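Local structure of PATF (Prochloron didemni, 4BG2) at residues A[183-195]-A[227-239]. The protein belongs to the patellamide pathway and has a prenyltransferase-like fold, though whether it prenylates the cyclic peptides itself is uncertain. Numbering follows the deposited sequence.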
loop_
_atom_site.group_PDB
_atom_site.type_symbol
_atom_site.label_atom_id
_atom_site.label_comp_id
_atom_site.label_asym_id
_atom_site.label_seq_id
_atom_site.Cartn_x
_atom_site.Cartn_y
_atom_site.Cartn_z
ATOM N N ASP A 183 5.215 -18.359 -2.053
ATOM C CA ASP A 183 4.752 -19.719 -2.322
ATOM C C ASP A 183 4.004 -19.860 -3.646
ATOM O O ASP A 183 3.436 -20.917 -3.925
ATOM C CB ASP A 183 3.837 -20.196 -1.194
ATOM C CG ASP A 183 2.581 -19.382 -1.071
ATOM O OD1 ASP A 183 2.421 -18.349 -1.784
ATOM O OD2 ASP A 183 1.737 -19.751 -0.218
ATOM N N GLY A 184 3.974 -18.813 -4.458
ATOM C CA GLY A 184 3.331 -18.889 -5.768
ATOM C C GLY A 184 1.913 -18.311 -5.805
ATOM O O GLY A 184 1.355 -18.153 -6.870
ATOM N N ARG A 185 1.339 -17.947 -4.661
ATOM C CA ARG A 185 0.049 -17.240 -4.663
ATOM C C ARG A 185 0.216 -15.788 -5.069
ATOM O O ARG A 185 1.184 -15.130 -4.705
ATOM C CB ARG A 185 -0.586 -17.260 -3.298
ATOM C CG ARG A 185 -1.234 -18.572 -2.935
ATOM C CD ARG A 185 -1.841 -18.454 -1.542
ATOM N NE ARG A 185 -0.782 -18.255 -0.564
ATOM C CZ ARG A 185 -0.692 -17.243 0.293
ATOM N NH1 ARG A 185 -1.624 -16.306 0.368
ATOM N NH2 ARG A 185 0.356 -17.187 1.095
ATOM N N SER A 186 -0.749 -15.276 -5.805
ATOM C CA SER A 186 -0.757 -13.878 -6.180
ATOM C C SER A 186 -2.157 -13.329 -6.025
ATOM O O SER A 186 -3.119 -14.078 -6.070
ATOM C CB SER A 186 -0.220 -13.702 -7.601
ATOM O OG SER A 186 -1.142 -14.256 -8.545
ATOM N N ARG A 187 -2.268 -12.019 -5.829
ATOM C CA ARG A 187 -3.540 -11.365 -5.663
ATOM C C ARG A 187 -3.518 -10.009 -6.349
ATOM O O ARG A 187 -2.482 -9.364 -6.456
ATOM C CB ARG A 187 -3.877 -11.191 -4.166
ATOM C CG ARG A 187 -5.325 -10.807 -3.875
ATOM C CD ARG A 187 -5.589 -10.539 -2.374
ATOM N NE ARG A 187 -4.961 -9.293 -1.993
ATOM C CZ ARG A 187 -3.831 -9.183 -1.298
ATOM N NH1 ARG A 187 -3.208 -10.246 -0.803
ATOM N NH2 ARG A 187 -3.329 -7.980 -1.083
ATOM N N VAL A 188 -4.695 -9.602 -6.799
ATOM C CA VAL A 188 -4.921 -8.314 -7.392
ATOM C C VAL A 188 -5.968 -7.605 -6.500
ATOM O O VAL A 188 -7.033 -8.147 -6.245
ATOM C CB VAL A 188 -5.446 -8.442 -8.846
ATOM C CG1 VAL A 188 -5.667 -7.089 -9.478
ATOM C CG2 VAL A 188 -4.482 -9.249 -9.704
ATOM N N ASP A 189 -5.626 -6.399 -6.049
ATOM C CA ASP A 189 -6.492 -5.556 -5.256
ATOM C C ASP A 189 -6.952 -4.371 -6.118
ATOM O O ASP A 189 -6.131 -3.664 -6.671
ATOM C CB ASP A 189 -5.723 -5.022 -4.034
ATOM C CG ASP A 189 -5.742 -5.982 -2.845
ATOM O OD1 ASP A 189 -6.566 -6.931 -2.822
ATOM O OD2 ASP A 189 -4.921 -5.796 -1.926
ATOM N N LEU A 190 -8.265 -4.161 -6.224
ATOM C CA LEU A 190 -8.824 -2.957 -6.851
ATOM C C LEU A 190 -9.211 -1.938 -5.805
ATOM O O LEU A 190 -9.932 -2.256 -4.857
ATOM C CB LEU A 190 -10.030 -3.285 -7.726
ATOM C CG LEU A 190 -9.589 -3.655 -9.143
ATOM C CD1 LEU A 190 -9.388 -5.155 -9.212
ATOM C CD2 LEU A 190 -10.561 -3.168 -10.209
ATOM N N GLY A 191 -8.704 -0.719 -5.975
ATOM C CA GLY A 191 -8.682 0.269 -4.901
ATOM C C GLY A 191 -9.404 1.544 -5.260
ATOM O O GLY A 191 -8.768 2.545 -5.554
ATOM N N PRO A 192 -10.738 1.503 -5.279
ATOM C CA PRO A 192 -11.464 2.745 -5.386
ATOM C C PRO A 192 -11.206 3.654 -4.179
ATOM O O PRO A 192 -11.074 3.173 -3.048
ATOM C CB PRO A 192 -12.930 2.297 -5.433
ATOM C CG PRO A 192 -12.938 1.003 -4.741
ATOM C CD PRO A 192 -11.644 0.357 -5.180
ATOM N N CYS A 193 -11.113 4.950 -4.443
ATOM C CA CYS A 193 -10.869 5.953 -3.414
ATOM C C CYS A 193 -11.848 7.116 -3.523
ATOM O O CYS A 193 -12.374 7.383 -4.603
ATOM C CB CYS A 193 -9.465 6.504 -3.549
ATOM S SG CYS A 193 -8.198 5.278 -3.236
ATOM N N ALA A 194 -12.069 7.800 -2.395
ATOM C CA ALA A 194 -12.878 9.038 -2.354
ATOM C C ALA A 194 -12.201 10.090 -1.481
ATOM O O ALA A 194 -11.644 9.749 -0.455
ATOM C CB ALA A 194 -14.271 8.734 -1.821
ATOM N N PRO A 195 -12.285 11.377 -1.863
ATOM C CA PRO A 195 -11.610 12.458 -1.108
ATOM C C PRO A 195 -12.177 12.692 0.299
ATOM O O PRO A 195 -13.386 12.519 0.494
ATOM C CB PRO A 195 -11.855 13.689 -1.985
ATOM C CG PRO A 195 -13.178 13.421 -2.629
ATOM C CD PRO A 195 -13.198 11.925 -2.897
ATOM N N GLY A 227 -10.866 11.943 7.418
ATOM C CA GLY A 227 -9.494 12.071 6.936
ATOM C C GLY A 227 -9.516 12.748 5.585
ATOM O O GLY A 227 -10.566 13.164 5.115
ATOM N N TYR A 228 -8.371 12.838 4.933
ATOM C CA TYR A 228 -8.327 13.478 3.621
ATOM C C TYR A 228 -8.648 12.499 2.481
ATOM O O TYR A 228 -8.950 12.917 1.367
ATOM C CB TYR A 228 -6.982 14.169 3.384
ATOM C CG TYR A 228 -5.800 13.252 3.178
ATOM C CD1 TYR A 228 -5.474 12.760 1.904
ATOM C CD2 TYR A 228 -4.976 12.902 4.241
ATOM C CE1 TYR A 228 -4.375 11.921 1.709
ATOM C CE2 TYR A 228 -3.871 12.078 4.049
ATOM C CZ TYR A 228 -3.580 11.593 2.780
ATOM O OH TYR A 228 -2.491 10.772 2.582
ATOM N N LEU A 229 -8.592 11.205 2.758
ATOM C CA LEU A 229 -8.865 10.212 1.720
ATOM C C LEU A 229 -9.452 8.994 2.354
ATOM O O LEU A 229 -9.087 8.619 3.455
ATOM C CB LEU A 229 -7.568 9.863 0.944
ATOM C CG LEU A 229 -7.620 8.992 -0.334
ATOM C CD1 LEU A 229 -8.528 9.561 -1.408
ATOM C CD2 LEU A 229 -6.216 8.814 -0.920
ATOM N N PHE A 230 -10.346 8.345 1.631
ATOM C CA PHE A 230 -10.928 7.077 2.047
ATOM C C PHE A 230 -10.777 6.130 0.878
ATOM O O PHE A 230 -11.004 6.526 -0.282
ATOM C CB PHE A 230 -12.418 7.265 2.379
ATOM C CG PHE A 230 -13.172 5.967 2.566
ATOM C CD1 PHE A 230 -12.908 5.146 3.661
ATOM C CD2 PHE A 230 -14.142 5.578 1.667
ATOM C CE1 PHE A 230 -13.590 3.953 3.834
ATOM C CE2 PHE A 230 -14.822 4.395 1.827
ATOM C CZ PHE A 230 -14.552 3.579 2.925
ATOM N N GLY A 231 -10.396 4.898 1.161
ATOM C CA GLY A 231 -10.246 3.884 0.110
ATOM C C GLY A 231 -10.699 2.524 0.580
ATOM O O GLY A 231 -10.784 2.255 1.766
ATOM N N ALA A 232 -10.999 1.663 -0.362
ATOM C CA ALA A 232 -11.364 0.312 -0.058
ATOM C C ALA A 232 -10.687 -0.577 -1.087
ATOM O O ALA A 232 -10.742 -0.272 -2.282
ATOM C CB ALA A 232 -12.869 0.153 -0.126
ATOM N N PHE A 233 -10.073 -1.666 -0.650
ATOM C CA PHE A 233 -9.553 -2.640 -1.590
ATOM C C PHE A 233 -10.454 -3.850 -1.706
ATOM O O PHE A 233 -10.704 -4.542 -0.732
ATOM C CB PHE A 233 -8.143 -3.089 -1.202
ATOM C CG PHE A 233 -7.059 -2.141 -1.610
ATOM C CD1 PHE A 233 -6.893 -1.774 -2.928
ATOM C CD2 PHE A 233 -6.151 -1.672 -0.675
ATOM C CE1 PHE A 233 -5.857 -0.935 -3.297
ATOM C CE2 PHE A 233 -5.118 -0.825 -1.028
ATOM C CZ PHE A 233 -4.982 -0.439 -2.341
ATOM N N PHE A 234 -10.956 -4.083 -2.911
ATOM C CA PHE A 234 -11.694 -5.295 -3.237
ATOM C C PHE A 234 -10.818 -6.302 -4.003
ATOM O O PHE A 234 -9.941 -5.924 -4.786
ATOM C CB PHE A 234 -12.898 -4.919 -4.081
ATOM C CG PHE A 234 -13.898 -4.056 -3.343
ATOM C CD1 PHE A 234 -13.704 -2.698 -3.235
ATOM C CD2 PHE A 234 -14.995 -4.628 -2.729
ATOM C CE1 PHE A 234 -14.607 -1.905 -2.540
ATOM C CE2 PHE A 234 -15.903 -3.855 -2.030
ATOM C CZ PHE A 234 -15.705 -2.493 -1.930
ATOM N N SER A 235 -11.075 -7.584 -3.783
ATOM C CA SER A 235 -10.387 -8.644 -4.509
ATOM C C SER A 235 -11.244 -9.881 -4.496
ATOM O O SER A 235 -11.949 -10.130 -3.528
ATOM C CB SER A 235 -9.046 -8.995 -3.830
ATOM O OG SER A 235 -8.263 -9.908 -4.609
ATOM N N LYS A 236 -11.103 -10.699 -5.534
ATOM C CA LYS A 236 -11.666 -12.055 -5.539
ATOM C C LYS A 236 -11.214 -12.836 -4.300
ATOM O O LYS A 236 -11.864 -13.763 -3.874
ATOM C CB LYS A 236 -11.156 -12.857 -6.731
ATOM C CG LYS A 236 -11.940 -14.135 -6.993
ATOM C CD LYS A 236 -11.380 -14.855 -8.206
ATOM C CE LYS A 236 -12.204 -16.085 -8.569
ATOM N NZ LYS A 236 -12.000 -17.208 -7.596
ATOM N N THR A 237 -10.040 -12.492 -3.783
ATOM C CA THR A 237 -9.427 -13.199 -2.688
ATOM C C THR A 237 -9.956 -12.732 -1.340
ATOM O O THR A 237 -9.700 -13.370 -0.324
ATOM C CB THR A 237 -7.914 -12.977 -2.752
ATOM O OG1 THR A 237 -7.377 -13.726 -3.855
ATOM C CG2 THR A 237 -7.244 -13.390 -1.481
ATOM N N ARG A 238 -10.719 -11.645 -1.328
ATOM C CA ARG A 238 -11.196 -11.056 -0.084
ATOM C C ARG A 238 -12.699 -11.251 0.063
ATOM O O ARG A 238 -13.493 -10.883 -0.822
ATOM C CB ARG A 238 -10.891 -9.571 -0.080
ATOM C CG ARG A 238 -9.421 -9.250 0.062
ATOM C CD ARG A 238 -9.232 -7.743 0.085
ATOM N NE ARG A 238 -7.820 -7.348 -0.053
ATOM C CZ ARG A 238 -6.948 -7.208 0.947
ATOM N NH1 ARG A 238 -7.331 -7.427 2.208
ATOM N NH2 ARG A 238 -5.675 -6.846 0.684
ATOM N N VAL A 239 -13.088 -11.818 1.189
ATOM C CA VAL A 239 -14.485 -11.969 1.528
ATOM C C VAL A 239 -15.161 -10.593 1.696
ATOM O O VAL A 239 -16.324 -10.413 1.336
ATOM C CB VAL A 239 -14.633 -12.867 2.771
ATOM C CG1 VAL A 239 -15.967 -12.650 3.455
ATOM C CG2 VAL A 239 -14.484 -14.318 2.342
HETATM O O HOH W 1 -7.198 -11.283 -6.892
#
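Asp189, near the middle of strand 186-194, is gripped by Arg238 from the type I turn Ser235-Arg238. The guanidinium comes side-on, Arg238 NE to Asp189 OD1 3.1 Å and Arg238 NH2 to Asp189 OD2 2.9 Å. Arg187 does the same from the opposite face of the carboxylate, its NE 3.0 Å from Asp189 OD1, so each oxygen accepts two N-H groups. A bend in the Arg187 chain (chi3 72°) turns its head back onto Asp189, while its CD lies across Thr237; its NH1 also salt-bridges Glu179. With an alanine at Asp189, Arg238 would probably lose the carboxylate that fixes its guanidinium, leaving two like charges close together.

Ser235 OG is hydrogen-bonded to Val188 O (2.7 Å) from above the carbonyl plane, and also to Asp157 and a water. Backbone bonds pair Leu190 with Phe234 in both directions, then Ala194 with Phe230; between them Ala232 N reaches Pro192 O. Phe233 CD1 packs 3.4 Å from Gly191 CA, where a side chain would collide with the ring, and Pro192 CG meets the edge of Phe234.

The pair belongs to a closed antiparallel barrel ringed by helices, consistent with the ABBA prenyltransferase fold: strands 173-181 and 242-247 flank it, and helices 163-172 and 206-215 pack against Phe234 and Phe230 respectively.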